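Long-range contact in 4-hydroxybutyrate coenzyme A transferase (Shewanella oneidensis, PDB 2OAS), which probably transfers coenzyme A from an acyl-CoA to a carboxylate, such as between acetyl-CoA and 4-hydroxybutyrate: residues A[82-96]-A[319-333]. Numbering follows the deposited sequence.
Sequences RPLLQSGDADYVPIF and DSIGTKIYSGVGGQM. With COA (coenzyme A), chain C.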
loop_
_atom_site.group_PDB
_atom_site.type_symbol
_atom_site.label_atom_id
_atom_site.label_comp_id
_atom_site.label_asym_id
_atom_site.label_seq_id
_atom_site.Cartn_x
_atom_site.Cartn_y
_atom_site.Cartn_z
ATOM N N ARG A 82 -16.838 9.360 16.546
ATOM C CA ARG A 82 -15.695 8.971 17.371
ATOM C C ARG A 82 -16.085 8.453 18.751
ATOM O O ARG A 82 -15.632 7.387 19.178
ATOM C CB ARG A 82 -14.730 10.146 17.546
ATOM C CG ARG A 82 -13.930 10.479 16.310
ATOM C CD ARG A 82 -13.222 11.819 16.428
ATOM N NE ARG A 82 -12.982 12.365 15.095
ATOM C CZ ARG A 82 -12.888 13.658 14.812
ATOM N NH1 ARG A 82 -13.009 14.563 15.780
ATOM N NH2 ARG A 82 -12.703 14.043 13.549
ATOM N N PRO A 83 -16.922 9.209 19.481
ATOM C CA PRO A 83 -17.316 8.746 20.811
ATOM C C PRO A 83 -18.045 7.411 20.759
ATOM O O PRO A 83 -17.937 6.596 21.678
ATOM C CB PRO A 83 -18.202 9.876 21.316
ATOM C CG PRO A 83 -18.830 10.381 20.044
ATOM C CD PRO A 83 -17.644 10.438 19.119
ATOM N N LEU A 84 -18.791 7.194 19.682
ATOM C CA LEU A 84 -19.527 5.955 19.524
ATOM C C LEU A 84 -18.591 4.804 19.144
ATOM O O LEU A 84 -18.758 3.680 19.609
ATOM C CB LEU A 84 -20.631 6.108 18.467
ATOM C CG LEU A 84 -22.044 6.492 18.948
ATOM C CD1 LEU A 84 -21.997 7.733 19.823
ATOM C CD2 LEU A 84 -22.945 6.717 17.734
ATOM N N LEU A 85 -17.600 5.082 18.306
ATOM C CA LEU A 85 -16.663 4.044 17.909
ATOM C C LEU A 85 -15.835 3.614 19.122
ATOM O O LEU A 85 -15.684 2.420 19.403
ATOM C CB LEU A 85 -15.752 4.549 16.784
ATOM C CG LEU A 85 -16.448 4.727 15.434
ATOM C CD1 LEU A 85 -15.591 5.544 14.484
ATOM C CD2 LEU A 85 -16.758 3.362 14.858
ATOM N N GLN A 86 -15.312 4.602 19.843
ATOM C CA GLN A 86 -14.493 4.359 21.024
ATOM C C GLN A 86 -15.303 3.660 22.109
ATOM O O GLN A 86 -14.761 2.893 22.898
ATOM C CB GLN A 86 -13.917 5.687 21.556
ATOM C CG GLN A 86 -13.007 6.413 20.534
ATOM C CD GLN A 86 -12.406 7.719 21.053
ATOM O OE1 GLN A 86 -13.108 8.566 21.613
ATOM N NE2 GLN A 86 -11.103 7.888 20.854
ATOM N N SER A 87 -16.604 3.910 22.138
ATOM C CA SER A 87 -17.466 3.288 23.137
ATOM C C SER A 87 -18.036 1.966 22.630
ATOM O O SER A 87 -18.876 1.351 23.288
ATOM C CB SER A 87 -18.612 4.234 23.508
ATOM O OG SER A 87 -19.386 4.561 22.366
ATOM N N GLY A 88 -17.583 1.549 21.452
ATOM C CA GLY A 88 -18.048 0.302 20.863
ATOM C C GLY A 88 -19.515 0.281 20.468
ATOM O O GLY A 88 -20.110 -0.792 20.389
ATOM N N ASP A 89 -20.110 1.448 20.220
ATOM C CA ASP A 89 -21.516 1.518 19.831
ATOM C C ASP A 89 -21.659 1.590 18.323
ATOM O O ASP A 89 -22.752 1.416 17.776
ATOM C CB ASP A 89 -22.192 2.745 20.435
ATOM C CG ASP A 89 -22.196 2.721 21.939
ATOM O OD1 ASP A 89 -22.661 1.717 22.515
ATOM O OD2 ASP A 89 -21.741 3.712 22.541
ATOM N N ALA A 90 -20.548 1.863 17.652
ATOM C CA ALA A 90 -20.537 1.952 16.202
ATOM C C ALA A 90 -19.448 1.035 15.681
ATOM O O ALA A 90 -18.592 0.570 16.442
ATOM C CB ALA A 90 -20.280 3.391 15.764
ATOM N N ASP A 91 -19.488 0.775 14.382
ATOM C CA ASP A 91 -18.520 -0.102 13.753
ATOM C C ASP A 91 -17.631 0.644 12.780
ATOM O O ASP A 91 -18.104 1.490 12.031
ATOM C CB ASP A 91 -19.236 -1.219 13.019
ATOM C CG ASP A 91 -19.987 -2.114 13.951
ATOM O OD1 ASP A 91 -19.397 -2.464 14.988
ATOM O OD2 ASP A 91 -21.151 -2.472 13.658
ATOM N N TYR A 92 -16.341 0.322 12.803
ATOM C CA TYR A 92 -15.371 0.928 11.902
ATOM C C TYR A 92 -14.848 -0.131 10.946
ATOM O O TYR A 92 -14.297 -1.156 11.377
ATOM C CB TYR A 92 -14.199 1.515 12.672
ATOM C CG TYR A 92 -13.011 1.889 11.802
ATOM C CD1 TYR A 92 -11.771 1.279 11.982
ATOM C CD2 TYR A 92 -13.118 2.877 10.827
ATOM C CE1 TYR A 92 -10.667 1.654 11.218
ATOM C CE2 TYR A 92 -12.022 3.257 10.059
ATOM C CZ TYR A 92 -10.802 2.646 10.265
ATOM O OH TYR A 92 -9.698 3.065 9.553
ATOM N N VAL A 93 -15.016 0.127 9.647
ATOM C CA VAL A 93 -14.568 -0.786 8.605
ATOM C C VAL A 93 -13.399 -0.191 7.845
ATOM O O VAL A 93 -13.576 0.679 7.010
ATOM C CB VAL A 93 -15.710 -1.102 7.617
ATOM C CG1 VAL A 93 -15.217 -2.067 6.534
ATOM C CG2 VAL A 93 -16.882 -1.718 8.372
ATOM N N PRO A 94 -12.179 -0.656 8.125
ATOM C CA PRO A 94 -11.032 -0.100 7.410
ATOM C C PRO A 94 -11.060 -0.456 5.913
ATOM O O PRO A 94 -11.196 -1.625 5.553
ATOM C CB PRO A 94 -9.847 -0.702 8.159
ATOM C CG PRO A 94 -10.362 -2.037 8.596
ATOM C CD PRO A 94 -11.766 -1.732 9.045
ATOM N N ILE A 95 -10.927 0.551 5.051
ATOM C CA ILE A 95 -10.955 0.316 3.601
ATOM C C ILE A 95 -10.474 1.520 2.812
ATOM O O ILE A 95 -10.816 2.650 3.151
ATOM C CB ILE A 95 -12.376 -0.012 3.120
ATOM C CG1 ILE A 95 -12.384 -0.219 1.606
ATOM C CG2 ILE A 95 -13.302 1.126 3.440
ATOM C CD1 ILE A 95 -13.685 -0.741 1.094
ATOM N N PHE A 96 -9.687 1.291 1.759
ATOM C CA PHE A 96 -9.214 2.419 0.943
ATOM C C PHE A 96 -10.450 3.087 0.378
ATOM O O PHE A 96 -11.418 2.415 0.038
ATOM C CB PHE A 96 -8.311 1.961 -0.211
ATOM C CG PHE A 96 -7.105 1.213 0.239
ATOM C CD1 PHE A 96 -6.207 1.796 1.122
ATOM C CD2 PHE A 96 -6.921 -0.111 -0.126
ATOM C CE1 PHE A 96 -5.146 1.066 1.647
ATOM C CE2 PHE A 96 -5.862 -0.850 0.392
ATOM C CZ PHE A 96 -4.974 -0.260 1.285
ATOM N N ASP A 319 -5.132 7.053 11.135
ATOM C CA ASP A 319 -6.567 6.784 11.268
ATOM C C ASP A 319 -6.999 6.571 12.729
ATOM O O ASP A 319 -8.186 6.446 13.019
ATOM C CB ASP A 319 -6.957 5.562 10.421
ATOM C CG ASP A 319 -6.514 4.245 11.041
ATOM O OD1 ASP A 319 -5.401 4.187 11.605
ATOM O OD2 ASP A 319 -7.281 3.260 10.951
ATOM N N SER A 320 -6.044 6.563 13.652
ATOM C CA SER A 320 -6.398 6.323 15.041
ATOM C C SER A 320 -5.289 6.658 16.036
ATOM O O SER A 320 -4.176 6.998 15.645
ATOM C CB SER A 320 -6.765 4.855 15.195
ATOM O OG SER A 320 -5.732 4.056 14.643
ATOM N N ILE A 321 -5.621 6.568 17.322
ATOM C CA ILE A 321 -4.666 6.815 18.402
ATOM C C ILE A 321 -4.694 5.556 19.271
ATOM O O ILE A 321 -5.493 5.439 20.201
ATOM C CB ILE A 321 -5.057 8.053 19.258
ATOM C CG1 ILE A 321 -4.934 9.324 18.415
ATOM C CG2 ILE A 321 -4.144 8.171 20.478
ATOM C CD1 ILE A 321 -5.493 10.550 19.096
ATOM N N GLY A 322 -3.814 4.614 18.949
ATOM C CA GLY A 322 -3.777 3.370 19.673
ATOM C C GLY A 322 -4.854 2.478 19.096
ATOM O O GLY A 322 -4.843 2.177 17.903
ATOM N N THR A 323 -5.797 2.070 19.936
ATOM C CA THR A 323 -6.891 1.207 19.508
ATOM C C THR A 323 -8.178 1.998 19.285
ATOM O O THR A 323 -9.186 1.441 18.847
ATOM C CB THR A 323 -7.178 0.131 20.552
ATOM O OG1 THR A 323 -7.603 0.757 21.770
ATOM C CG2 THR A 323 -5.934 -0.701 20.818
ATOM N N LYS A 324 -8.151 3.289 19.609
ATOM C CA LYS A 324 -9.326 4.127 19.435
ATOM C C LYS A 324 -9.304 4.774 18.063
ATOM O O LYS A 324 -8.402 5.556 17.752
ATOM C CB LYS A 324 -9.392 5.212 20.508
ATOM C CG LYS A 324 -8.100 5.429 21.259
ATOM C CD LYS A 324 -8.109 4.701 22.619
ATOM C CE LYS A 324 -7.070 3.562 22.693
ATOM N NZ LYS A 324 -5.646 3.996 22.493
ATOM N N ILE A 325 -10.296 4.436 17.246
ATOM C CA ILE A 325 -10.390 4.966 15.893
ATOM C C ILE A 325 -10.728 6.447 15.892
ATOM O O ILE A 325 -11.704 6.865 16.511
ATOM C CB ILE A 325 -11.457 4.228 15.084
ATOM C CG1 ILE A 325 -11.251 2.716 15.215
ATOM C CG2 ILE A 325 -11.402 4.671 13.628
ATOM C CD1 ILE A 325 -9.880 2.232 14.808
ATOM N N TYR A 326 -9.913 7.236 15.201
ATOM C CA TYR A 326 -10.135 8.670 15.111
ATOM C C TYR A 326 -10.785 9.033 13.773
ATOM O O TYR A 326 -11.775 9.761 13.736
ATOM C CB TYR A 326 -8.809 9.427 15.264
ATOM C CG TYR A 326 -8.963 10.935 15.300
ATOM C CD1 TYR A 326 -9.308 11.599 16.482
ATOM C CD2 TYR A 326 -8.836 11.694 14.130
ATOM C CE1 TYR A 326 -9.531 12.981 16.495
ATOM C CE2 TYR A 326 -9.056 13.071 14.130
ATOM C CZ TYR A 326 -9.404 13.710 15.313
ATOM O OH TYR A 326 -9.639 15.074 15.314
ATOM N N SER A 327 -10.238 8.522 12.672
ATOM C CA SER A 327 -10.790 8.845 11.365
ATOM C C SER A 327 -10.875 7.659 10.413
ATOM O O SER A 327 -11.805 6.852 10.494
ATOM C CB SER A 327 -9.977 9.983 10.727
ATOM O OG SER A 327 -8.599 9.660 10.677
ATOM N N GLY A 328 -9.914 7.553 9.501
ATOM C CA GLY A 328 -9.943 6.454 8.554
ATOM C C GLY A 328 -8.757 6.403 7.615
ATOM O O GLY A 328 -7.918 7.307 7.590
ATOM N N VAL A 329 -8.690 5.321 6.846
ATOM C CA VAL A 329 -7.618 5.108 5.877
ATOM C C VAL A 329 -7.640 6.180 4.799
ATOM O O VAL A 329 -6.604 6.743 4.442
ATOM C CB VAL A 329 -7.760 3.731 5.206
ATOM C CG1 VAL A 329 -6.792 3.619 4.041
ATOM C CG2 VAL A 329 -7.500 2.631 6.230
ATOM N N GLY A 330 -8.831 6.452 4.281
ATOM C CA GLY A 330 -8.973 7.460 3.245
ATOM C C GLY A 330 -8.220 7.147 1.966
ATOM O O GLY A 330 -8.440 6.114 1.336
ATOM N N GLY A 331 -7.329 8.041 1.566
ATOM C CA GLY A 331 -6.595 7.801 0.344
ATOM C C GLY A 331 -5.228 8.439 0.314
ATOM O O GLY A 331 -4.728 8.761 -0.752
ATOM N N GLN A 332 -4.615 8.621 1.472
ATOM C CA GLN A 332 -3.294 9.231 1.509
ATOM C C GLN A 332 -2.249 8.249 0.984
ATOM O O GLN A 332 -1.249 8.651 0.395
ATOM C CB GLN A 332 -2.920 9.632 2.938
ATOM C CG GLN A 332 -2.646 8.446 3.838
ATOM C CD GLN A 332 -1.930 8.817 5.124
ATOM O OE1 GLN A 332 -1.517 7.943 5.888
ATOM N NE2 GLN A 332 -1.786 10.110 5.372
HETATM N N MSE A 333 -2.485 6.962 1.197
HETATM C CA MSE A 333 -1.529 5.957 0.763
HETATM C C MSE A 333 -1.461 5.876 -0.755
HETATM O O MSE A 333 -0.387 5.900 -1.348
HETATM C CB MSE A 333 -1.911 4.603 1.338
HETATM C CG MSE A 333 -0.810 3.583 1.213
HETATM SE SE MSE A 333 -1.483 1.805 1.503
HETATM C CE MSE A 333 -2.151 1.492 -0.273
HETATM N N1A COA C . -1.102 11.028 20.352
HETATM C C2A COA C . -2.126 11.507 21.279
HETATM N N3A COA C . -3.014 12.544 20.718
HETATM C C4A COA C . -2.856 13.062 19.347
HETATM C C5A COA C . -1.852 12.572 18.436
HETATM C C6A COA C . -0.941 11.538 18.979
HETATM N N6A COA C . 0.091 11.000 18.172
HETATM N N7A COA C . -1.938 13.232 17.221
HETATM C C8A COA C . -3.021 14.114 17.379
HETATM N N9A COA C . -3.604 14.026 18.665
HETATM C C1B COA C . -4.719 14.776 19.206
HETATM C C2B COA C . -4.679 16.335 19.193
HETATM O O2B COA C . -4.518 16.882 20.453
HETATM C C3B COA C . -5.954 16.802 18.491
HETATM O O3B COA C . -6.706 17.718 19.348
HETATM P P3B COA C . -8.076 18.390 18.926
HETATM O O7A COA C . -8.025 19.162 17.668
HETATM O O8A COA C . -9.113 17.325 18.770
HETATM O O9A COA C . -8.512 19.251 20.016
HETATM C C4B COA C . -6.709 15.587 18.106
HETATM O O4B COA C . -5.982 14.422 18.530
HETATM C C5B COA C . -6.898 15.859 16.554
HETATM O O5B COA C . -5.635 15.892 15.867
HETATM P P1A COA C . -5.244 16.795 14.529
HETATM O O1A COA C . -5.435 18.209 14.696
HETATM O O2A COA C . -3.809 16.574 14.106
HETATM O O3A COA C . -6.224 16.194 13.446
HETATM P P2A COA C . -6.268 16.663 11.964
HETATM O O4A COA C . -7.603 17.170 11.659
HETATM O O5A COA C . -5.306 17.720 11.707
HETATM O O6A COA C . -5.842 15.641 10.998
HETATM C CBP COA C . -5.321 13.293 10.218
HETATM C CCP COA C . -4.784 14.692 10.875
HETATM C CDP COA C . -6.185 12.930 11.476
HETATM C CEP COA C . -4.140 12.239 10.062
HETATM C CAP COA C . -6.292 13.508 8.860
HETATM O OAP COA C . -5.315 14.069 7.930
HETATM C C9P COA C . -6.826 12.205 8.253
HETATM O O9P COA C . -8.004 11.933 8.431
HETATM N N8P COA C . -5.923 11.406 7.506
HETATM C C7P COA C . -6.081 10.147 6.791
HETATM C C6P COA C . -5.725 10.136 5.259
HETATM C C5P COA C . -6.799 10.572 4.348
HETATM O O5P COA C . -7.005 9.968 3.290
HETATM N N4P COA C . -7.556 11.710 4.801
HETATM C C3P COA C . -8.686 12.419 4.217
HETATM C C2P COA C . -8.541 12.860 2.712
HETATM S S1P COA C . -9.918 12.300 1.669
#
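Arg82 meets both the backbone carbonyl and the ring of Tyr326. Arg82 NE donates to Tyr326 O at 3.2 Å, a bent bond (N-H...O 142°). The guanidinium lies flat on the phenol ring, CZ 4.0 Å from the centroid of the Tyr326 ring, a cation-pi stack with planes 11° apart. Here helix 82-86 and strand 91-92, the outermost strand of the N-terminal domain's parallel sheet, meet the beta hairpin and glycine-rich loop of the C-terminal domain that bind coenzyme A. Beside the stack, Tyr326 OH touches C5B of coenzyme A. Without the guanidinium, as with an alanine here, Tyr326 O would probably lose this donor and the phenol its stacked partner, leaving the ring freer to swing against coenzyme A. Farther along, Tyr92 OH makes a weak hydrogen bond to Asp319 OD2 (2.8 Å), a carboxylate oxygen that also forms a salt bridge with Arg377 of the second subunit. The Tyr92 ring, turned away from the backbone N (chi1 167°), lies against Ile325, whose CG2 sits almost centrally over one face, 3.6 Å from the Tyr92 ring centroid; Pro94 N lies over the opposite face. Past the hairpin the loop reaches the pantetheine arm, where Gly331 N, at the N-cap of helix 332-341, donates a nearly straight bond to O5P of coenzyme A (2.6 Å). Val329 and Met333, a selenomethionine, pack against Phe96, which also meets His379 of the second subunit edge-to-face. Val329 CG1 touches Phe96 CD1 at 3.5 Å, and the Met333 methyl, CE, rests 3.6 Å from Phe96 CE1.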